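Local coordinates for sugar ABC transporter substrate-binding protein (Treponema pallidum subsp. pallidum, PDB 5U2P) that probably binds a sugar or related solute in the periplasm for delivery to an ABC transporter, although its natural ligand is not established, at residues V91-L96 with L304-L309; L133-S138 with K342-F347. All coordinates share one frame; numbering follows the deposited sequence.

Contact 1: V91-L96 with L304-L309; sequences VSLPSL and LEVQGL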
ATOM      1  N   VAL A  91      -2.636 -15.665  -5.647  1.00 20.22           N
ATOM      2  CA  VAL A  91      -1.963 -15.515  -4.366  1.00 22.72           C
ATOM      3  C   VAL A  91      -2.097 -14.091  -3.875  1.00 21.54           C
ATOM      4  O   VAL A  91      -2.287 -13.168  -4.651  1.00 24.83           O
ATOM      5  CB  VAL A  91      -0.455 -15.888  -4.441  1.00 19.99           C
ATOM      6  CG1 VAL A  91      -0.284 -17.380  -4.770  1.00 24.47           C
ATOM      7  CG2 VAL A  91       0.269 -15.020  -5.463  1.00 23.21           C
ATOM      8  N   SER A  92      -1.998 -13.936  -2.558  1.00 21.19           N
ATOM      9  CA  SER A  92      -1.948 -12.633  -1.922  1.00 20.28           C
ATOM     10  C   SER A  92      -0.501 -12.196  -1.734  1.00 28.01           C
ATOM     11  O   SER A  92       0.277 -12.843  -1.026  1.00 29.79           O
ATOM     12  CB  SER A  92      -2.669 -12.668  -0.573  1.00 31.35           C
ATOM     13  OG  SER A  92      -4.069 -12.847  -0.754  1.00 38.88           O
ATOM     14  N   LEU A  93      -0.150 -11.105  -2.396  1.00 21.52           N
ATOM     15  CA  LEU A  93       1.160 -10.489  -2.265  1.00 24.71           C
ATOM     16  C   LEU A  93       1.082  -9.470  -1.137  1.00 27.58           C
ATOM     17  O   LEU A  93       0.008  -8.939  -0.882  1.00 23.23           O
ATOM     18  CB  LEU A  93       1.571  -9.821  -3.583  1.00 20.88           C
ATOM     19  CG  LEU A  93       1.725 -10.831  -4.734  1.00 24.23           C
ATOM     20  CD1 LEU A  93       1.720 -10.133  -6.094  1.00 23.93           C
ATOM     21  CD2 LEU A  93       2.988 -11.672  -4.573  1.00 27.68           C
ATOM     22  N   PRO A  94       2.213  -9.190  -0.460  1.00 20.99           N
ATOM     23  CA  PRO A  94       3.529  -9.789  -0.714  1.00 22.36           C
ATOM     24  C   PRO A  94       3.791 -11.086   0.050  1.00 26.94           C
ATOM     25  O   PRO A  94       4.753 -11.794  -0.265  1.00 29.03           O
ATOM     26  CB  PRO A  94       4.497  -8.693  -0.258  1.00 26.12           C
ATOM     27  CG  PRO A  94       3.759  -7.979   0.834  1.00 29.67           C
ATOM     28  CD  PRO A  94       2.293  -8.040   0.462  1.00 22.81           C
ATOM     29  N   SER A  95       2.960 -11.417   1.031  1.00 26.57           N
ATOM     30  CA  SER A  95       3.351 -12.453   1.990  1.00 28.47           C
ATOM     31  C   SER A  95       2.942 -13.889   1.631  1.00 30.61           C
ATOM     32  O   SER A  95       3.361 -14.829   2.296  1.00 26.85           O
ATOM     33  CB  SER A  95       2.806 -12.093   3.371  1.00 42.93           C
ATOM     34  OG  SER A  95       3.498 -10.961   3.889  1.00 46.24           O
ATOM     35  N   LEU A  96       2.160 -14.059   0.575  1.00 25.91           N
ATOM     36  CA  LEU A  96       1.794 -15.377   0.038  1.00 24.38           C
ATOM     37  C   LEU A  96       1.131 -16.308   1.054  1.00 33.92           C
ATOM     38  O   LEU A  96       1.365 -17.518   1.030  1.00 37.46           O
ATOM     39  CB  LEU A  96       3.018 -16.081  -0.554  1.00 27.28           C
ATOM     40  CG  LEU A  96       3.829 -15.281  -1.562  1.00 25.97           C
ATOM     41  CD1 LEU A  96       5.040 -16.060  -1.961  1.00 28.64           C
ATOM     42  CD2 LEU A  96       3.007 -14.944  -2.795  1.00 23.79           C
ATOM     43  N   LEU A 304       1.003  -2.590  -0.516  1.00 17.99           N
ATOM     44  CA  LEU A 304       1.344  -3.433  -1.666  1.00 18.12           C
ATOM     45  C   LEU A 304       0.676  -4.801  -1.536  1.00 22.24           C
ATOM     46  O   LEU A 304       1.097  -5.780  -2.167  1.00 21.10           O
ATOM     47  CB  LEU A 304       2.870  -3.555  -1.799  1.00 20.68           C
ATOM     48  CG  LEU A 304       3.655  -2.230  -1.810  1.00 21.81           C
ATOM     49  CD1 LEU A 304       5.167  -2.452  -1.959  1.00 23.53           C
ATOM     50  CD2 LEU A 304       3.144  -1.300  -2.915  1.00 20.68           C
ATOM     51  N   GLU A 305      -0.394  -4.852  -0.749  1.00 23.12           N
ATOM     52  CA  GLU A 305      -1.152  -6.077  -0.540  1.00 20.28           C
ATOM     53  C   GLU A 305      -2.078  -6.323  -1.723  1.00 21.12           C
ATOM     54  O   GLU A 305      -3.297  -6.269  -1.592  1.00 25.48           O
ATOM     55  CB  GLU A 305      -1.952  -5.999   0.763  1.00 18.75           C
ATOM     56  CG  GLU A 305      -1.060  -5.864   2.030  1.00 24.46           C
ATOM     57  CD  GLU A 305      -0.578  -7.187   2.571  1.00 31.86           C
ATOM     58  OE1 GLU A 305      -1.197  -8.221   2.238  1.00 32.69           O
ATOM     59  OE2 GLU A 305       0.430  -7.198   3.315  1.00 24.75           O
ATOM     60  N   VAL A 306      -1.469  -6.587  -2.869  1.00 19.43           N
ATOM     61  CA  VAL A 306      -2.169  -6.812  -4.122  1.00 17.70           C
ATOM     62  C   VAL A 306      -2.328  -8.301  -4.413  1.00 26.93           C
ATOM     63  O   VAL A 306      -1.699  -9.143  -3.776  1.00 21.71           O
ATOM     64  CB  VAL A 306      -1.430  -6.130  -5.292  1.00 18.22           C
ATOM     65  CG1 VAL A 306      -1.284  -4.597  -5.039  1.00 21.05           C
ATOM     66  CG2 VAL A 306      -0.064  -6.773  -5.558  1.00 19.53           C
ATOM     67  N   GLN A 307      -3.211  -8.618  -5.354  1.00 17.50           N
ATOM     68  CA  GLN A 307      -3.375  -9.989  -5.795  1.00 18.92           C
ATOM     69  C   GLN A 307      -2.423 -10.296  -6.941  1.00 21.39           C
ATOM     70  O   GLN A 307      -2.005  -9.400  -7.681  1.00 18.31           O
ATOM     71  CB  GLN A 307      -4.825 -10.247  -6.212  1.00 27.31           C
ATOM     72  CG  GLN A 307      -5.822 -10.126  -5.051  1.00 36.14           C
ATOM     73  CD  GLN A 307      -5.397 -10.905  -3.793  1.00 60.51           C
ATOM     74  OE1 GLN A 307      -5.094 -10.318  -2.741  1.00 36.58           O
ATOM     75  NE2 GLN A 307      -5.383 -12.225  -3.897  1.00 34.22           N
ATOM     76  N   GLY A 308      -2.100 -11.578  -7.099  1.00 18.67           N
ATOM     77  CA  GLY A 308      -1.241 -12.008  -8.186  1.00 19.26           C
ATOM     78  C   GLY A 308      -1.523 -13.429  -8.610  1.00 19.11           C
ATOM     79  O   GLY A 308      -2.256 -14.152  -7.944  1.00 20.20           O
ATOM     80  N   LEU A 309      -0.935 -13.816  -9.732  1.00 16.89           N
ATOM     81  CA  LEU A 309      -1.081 -15.152 -10.288  1.00 17.57           C
ATOM     82  C   LEU A 309       0.288 -15.813 -10.236  1.00 20.44           C
ATOM     83  O   LEU A 309       1.225 -15.334 -10.872  1.00 18.97           O
ATOM     84  CB  LEU A 309      -1.595 -15.098 -11.732  1.00 19.78           C
ATOM     85  CG  LEU A 309      -2.955 -14.473 -11.948  1.00 20.81           C
ATOM     86  CD1 LEU A 309      -3.212 -14.344 -13.459  1.00 27.02           C
ATOM     87  CD2 LEU A 309      -4.025 -15.309 -11.295  1.00 24.99           C
TER
HETATM   88  O   HOH W   1       0.050 -10.706   1.686  1.00 27.66           O
HETATM   89  O   HOH W   2       1.443  -9.438   4.440  1.00 45.76           O

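Contact 2: L133-S138 with K342-F347; sequences LNCAVS and KGLPAF. With EDO (1,2-ethanediol), chain E.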
ATOM      1  N   LEU A 133      -1.743  -8.063 -10.318  1.00 17.21           N
ATOM      2  CA  LEU A 133      -2.853  -7.426 -11.025  1.00 22.44           C
ATOM      3  C   LEU A 133      -2.918  -5.910 -10.827  1.00 22.30           C
ATOM      4  O   LEU A 133      -3.649  -5.219 -11.549  1.00 23.82           O
ATOM      5  CB  LEU A 133      -4.164  -8.056 -10.570  1.00 18.62           C
ATOM      6  CG  LEU A 133      -4.226  -9.571 -10.727  1.00 25.07           C
ATOM      7  CD1 LEU A 133      -5.595 -10.083 -10.304  1.00 25.57           C
ATOM      8  CD2 LEU A 133      -3.883 -10.009 -12.148  1.00 23.65           C
ATOM      9  N   ASN A 134      -2.160  -5.405  -9.853  1.00 20.08           N
ATOM     10  CA  ASN A 134      -2.028  -3.974  -9.553  1.00 21.20           C
ATOM     11  C   ASN A 134      -0.633  -3.722  -8.984  1.00 23.30           C
ATOM     12  O   ASN A 134      -0.054  -4.643  -8.400  1.00 21.76           O
ATOM     13  CB  ASN A 134      -3.072  -3.508  -8.520  1.00 18.30           C
ATOM     14  CG  ASN A 134      -4.510  -3.717  -8.984  1.00 19.07           C
ATOM     15  OD1 ASN A 134      -5.140  -4.727  -8.685  1.00 25.64           O
ATOM     16  ND2 ASN A 134      -5.045  -2.724  -9.695  1.00 23.28           N
ATOM     17  N   CYS A 135      -0.102  -2.499  -9.075  1.00 16.81           N
ATOM     18  CA  CYS A 135       1.191  -2.230  -8.463  1.00 17.83           C
ATOM     19  C   CYS A 135       1.060  -2.007  -6.957  1.00 23.27           C
ATOM     20  O   CYS A 135       1.981  -2.309  -6.185  1.00 21.28           O
ATOM     21  CB  CYS A 135       1.891  -1.028  -9.116  1.00 21.57           C
ATOM     22  SG  CYS A 135       1.089   0.624  -8.871  1.00 22.84           S
ATOM     23  N   ALA A 136      -0.108  -1.530  -6.538  1.00 18.77           N
ATOM     24  CA  ALA A 136      -0.346  -1.150  -5.154  1.00 19.11           C
ATOM     25  C   ALA A 136      -1.828  -0.999  -4.932  1.00 21.05           C
ATOM     26  O   ALA A 136      -2.565  -0.691  -5.872  1.00 23.00           O
ATOM     27  CB  ALA A 136       0.383   0.141  -4.818  1.00 21.27           C
ATOM     28  N   VAL A 137      -2.262  -1.238  -3.698  1.00 17.94           N
ATOM     29  CA  VAL A 137      -3.650  -1.015  -3.291  1.00 17.77           C
ATOM     30  C   VAL A 137      -3.897   0.458  -2.952  1.00 21.32           C
ATOM     31  O   VAL A 137      -4.935   1.049  -3.294  1.00 24.41           O
ATOM     32  CB  VAL A 137      -4.022  -1.878  -2.061  1.00 29.60           C
ATOM     33  CG1 VAL A 137      -5.416  -1.517  -1.553  1.00 37.07           C
ATOM     34  CG2 VAL A 137      -3.962  -3.351  -2.425  1.00 48.27           C
ATOM     35  N   SER A 138      -2.927   1.023  -2.256  1.00 18.64           N
ATOM     36  CA  SER A 138      -3.019   2.335  -1.643  1.00 19.69           C
ATOM     37  C   SER A 138      -1.643   2.999  -1.650  1.00 19.70           C
ATOM     38  O   SER A 138      -0.637   2.340  -1.370  1.00 21.78           O
ATOM     39  CB  SER A 138      -3.537   2.190  -0.210  1.00 22.88           C
ATOM     40  OG  SER A 138      -3.538   3.434   0.440  1.00 29.76           O
ATOM     41  N   LYS A 342     -10.213  -2.342 -11.848  1.00 25.13           N
ATOM     42  CA  LYS A 342     -10.029  -1.101 -11.121  1.00 30.25           C
ATOM     43  C   LYS A 342      -8.678  -1.065 -10.422  1.00 31.62           C
ATOM     44  O   LYS A 342      -8.066  -2.115 -10.139  1.00 29.79           O
ATOM     45  CB  LYS A 342     -11.146  -0.925 -10.088  1.00 34.84           C
ATOM     46  CG  LYS A 342     -12.545  -1.064 -10.669  1.00 46.49           C
ATOM     47  CD  LYS A 342     -13.605  -0.939  -9.577  1.00 66.89           C
ATOM     48  CE  LYS A 342     -15.025  -0.970 -10.149  1.00 81.13           C
ATOM     49  NZ  LYS A 342     -16.072  -0.908  -9.080  1.00 81.29           N
ATOM     50  N   GLY A 343      -8.216   0.145 -10.143  1.00 29.31           N
ATOM     51  CA  GLY A 343      -7.026   0.330  -9.337  1.00 28.31           C
ATOM     52  C   GLY A 343      -5.849   0.763 -10.178  1.00 29.05           C
ATOM     53  O   GLY A 343      -5.973   0.996 -11.386  1.00 26.99           O
ATOM     54  N   LEU A 344      -4.708   0.903  -9.518  1.00 27.59           N
ATOM     55  CA  LEU A 344      -3.494   1.346 -10.167  1.00 24.08           C
ATOM     56  C   LEU A 344      -2.939   0.227 -11.055  1.00 31.08           C
ATOM     57  O   LEU A 344      -3.030  -0.953 -10.704  1.00 27.63           O
ATOM     58  CB  LEU A 344      -2.466   1.792  -9.113  1.00 25.63           C
ATOM     59  CG  LEU A 344      -2.862   3.060  -8.333  1.00 25.57           C
ATOM     60  CD1 LEU A 344      -1.913   3.263  -7.156  1.00 30.17           C
ATOM     61  CD2 LEU A 344      -2.861   4.281  -9.231  1.00 30.79           C
ATOM     62  N   PRO A 345      -2.369   0.589 -12.214  1.00 25.07           N
ATOM     63  CA  PRO A 345      -1.837  -0.437 -13.112  1.00 18.98           C
ATOM     64  C   PRO A 345      -0.664  -1.195 -12.497  1.00 19.67           C
ATOM     65  O   PRO A 345       0.003  -0.703 -11.577  1.00 25.06           O
ATOM     66  CB  PRO A 345      -1.389   0.367 -14.343  1.00 22.40           C
ATOM     67  CG  PRO A 345      -1.064   1.716 -13.804  1.00 28.44           C
ATOM     68  CD  PRO A 345      -2.082   1.950 -12.714  1.00 31.27           C
ATOM     69  N   ALA A 346      -0.404  -2.383 -13.019  1.00 21.94           N
ATOM     70  CA  ALA A 346       0.731  -3.193 -12.562  1.00 22.94           C
ATOM     71  C   ALA A 346       1.956  -2.950 -13.436  1.00 21.19           C
ATOM     72  O   ALA A 346       3.101  -3.051 -12.978  1.00 26.32           O
ATOM     73  CB  ALA A 346       0.368  -4.662 -12.582  1.00 25.34           C
ATOM     74  N   PHE A 347       1.691  -2.632 -14.698  1.00 21.73           N
ATOM     75  CA  PHE A 347       2.727  -2.454 -15.704  1.00 25.00           C
ATOM     76  C   PHE A 347       2.799  -1.033 -16.275  1.00 25.30           C
ATOM     77  O   PHE A 347       1.815  -0.287 -16.310  1.00 26.71           O
ATOM     78  CB  PHE A 347       2.517  -3.453 -16.856  1.00 22.60           C
ATOM     79  CG  PHE A 347       2.776  -4.891 -16.475  1.00 22.51           C
ATOM     80  CD1 PHE A 347       4.023  -5.463 -16.672  1.00 26.58           C
ATOM     81  CD2 PHE A 347       1.768  -5.664 -15.917  1.00 24.84           C
ATOM     82  CE1 PHE A 347       4.259  -6.777 -16.318  1.00 24.09           C
ATOM     83  CE2 PHE A 347       1.996  -6.975 -15.562  1.00 23.40           C
ATOM     84  CZ  PHE A 347       3.249  -7.537 -15.762  1.00 22.60           C
TER
HETATM   85  C1  EDO E 504      -2.086   1.827   3.449  1.00 29.10           C
HETATM   86  O1  EDO E 504      -2.026   3.093   2.795  1.00 29.28           O
HETATM   87  C2  EDO E 504      -1.014   1.662   4.515  1.00 28.26           C
HETATM   88  O2  EDO E 504      -0.457   2.880   5.005  1.00 27.77           O
HETATM   89  O   HOH W   3      -8.161  -3.634  -7.426  1.00 50.26           O
HETATM   90  O   HOH W   4      -4.981  -0.300  -7.094  1.00 32.76           O

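Contact 1: V91-L96 with L304-L309
Leu93 and Val306 meet where the ladder between Val91-Leu96 and Leu304-Leu309 gives way to loop. Starting at the backbone of Leu93, CB sits 3.3 Å from Val306 O, and CG is 3.9 Å from the same oxygen. The side chain then passes on to the valine: with CG anti to the carbonyl carbon (chi1 -63°), CD1 reaches Val306 CG2 at 3.8 Å and, on another side, Gly308 CA at 4.1 Å. Val306 O, which this leucine touches, also accepts Leu93 N at 2.9 Å, with the donor almost in line with the carbonyl bond.

Further into the sheet, Val91 and Gly308 form an antiparallel hydrogen-bonded pair, Val91 N lying 2.8 Å from Gly308 O. Here strand 307-311 runs against strand 88-92 within the five-stranded mixed sheet of one lobe, the late antiparallel strand inserted between earlier ones in the manner of the periplasmic binding protein fold. Ser92 and Gln307 make the neighbouring non-hydrogen-bonded pair. Their side chains add a weak hydrogen bond from Ser92 OG to Gln307 OE1, while Gln307 NE2 is held by Glu90.

Past the cis peptide before Pro94, the bent Glu305 chain brings OE2 to 3.5 Å from Pro94 CD. Each carboxylate oxygen takes a hydrogen bond from a water that also bonds Ser95, at its N or its OG, and OE2 is further bonded by Gln374 NE2.

Contact 2: L133-S138 with K342-F347
Asn134 and Leu344 join two irregular segments at an interlobe crossing of a periplasmic binding protein fold. Leu133-Ser138 carries the chain from strand 131-132 in the sheet of one lobe to strand 138-145 in the sheet of the other, and Lys342-Phe347 runs across it nearly at right angles, their directions 87° apart.

The direct hydrogen bonds are mostly the work of one amide. Asn134 ND2 donates to Leu344 O at 2.9 Å and to Lys342 O at 3.1 Å, so a single nitrogen bonds the carbonyls of the residues flanking Gly343. Leu344 O lies in the amide plane, whereas Lys342 O is tilted 16° from it, and CG set anti to the carbonyl carbon (chi1 -60°) directs the group to them. On the other branch of the amide, OD1 accepts from His341 NE2, which should help fix the rotation of the group. A weak backbone hydrogen bond runs from Cys135 N to Pro345 O, at 3.1 Å.

Nonpolar and close contacts fill in around this grip. Cys135 SG rests against Leu344 CB at 3.7 Å and also approaches Pro345 O at 3.2 Å. Ala346 CB packs on the backbone of its counterpart, 3.8 Å from Asn134 N.

Two waters add further links. One molecule donates to Lys342 O and, weakly, to Asn134 OD1. Another bridges backbone to backbone, donating to Ala136 O at 2.7 Å and accepting from Leu344 N at 2.7 Å.

Overall arrangement
The two contacts sit side by side, their centres about 11 Å apart, and the backbones of 304-309 and 133-138 form the seam between them: Gln307 O and Leu133 N, 3.0 Å apart, are probably hydrogen-bonded. Contact 1 lies at the end of two inner strands of a sheet, is partly buried, and relies on strand pairing, with a solvated carboxylate at its loop end. Contact 2 is more deeply buried yet lacks regular structure, so a side-chain amide and a bridging water serve where a ladder would. Val306 of contact 1 also packs on contact 2, its CG2 near Asn134 O and its CG1 near Ala136 CA. Both 304-309 and 133-138 adjoin strands of both lobes, as interlobe connections do in this family.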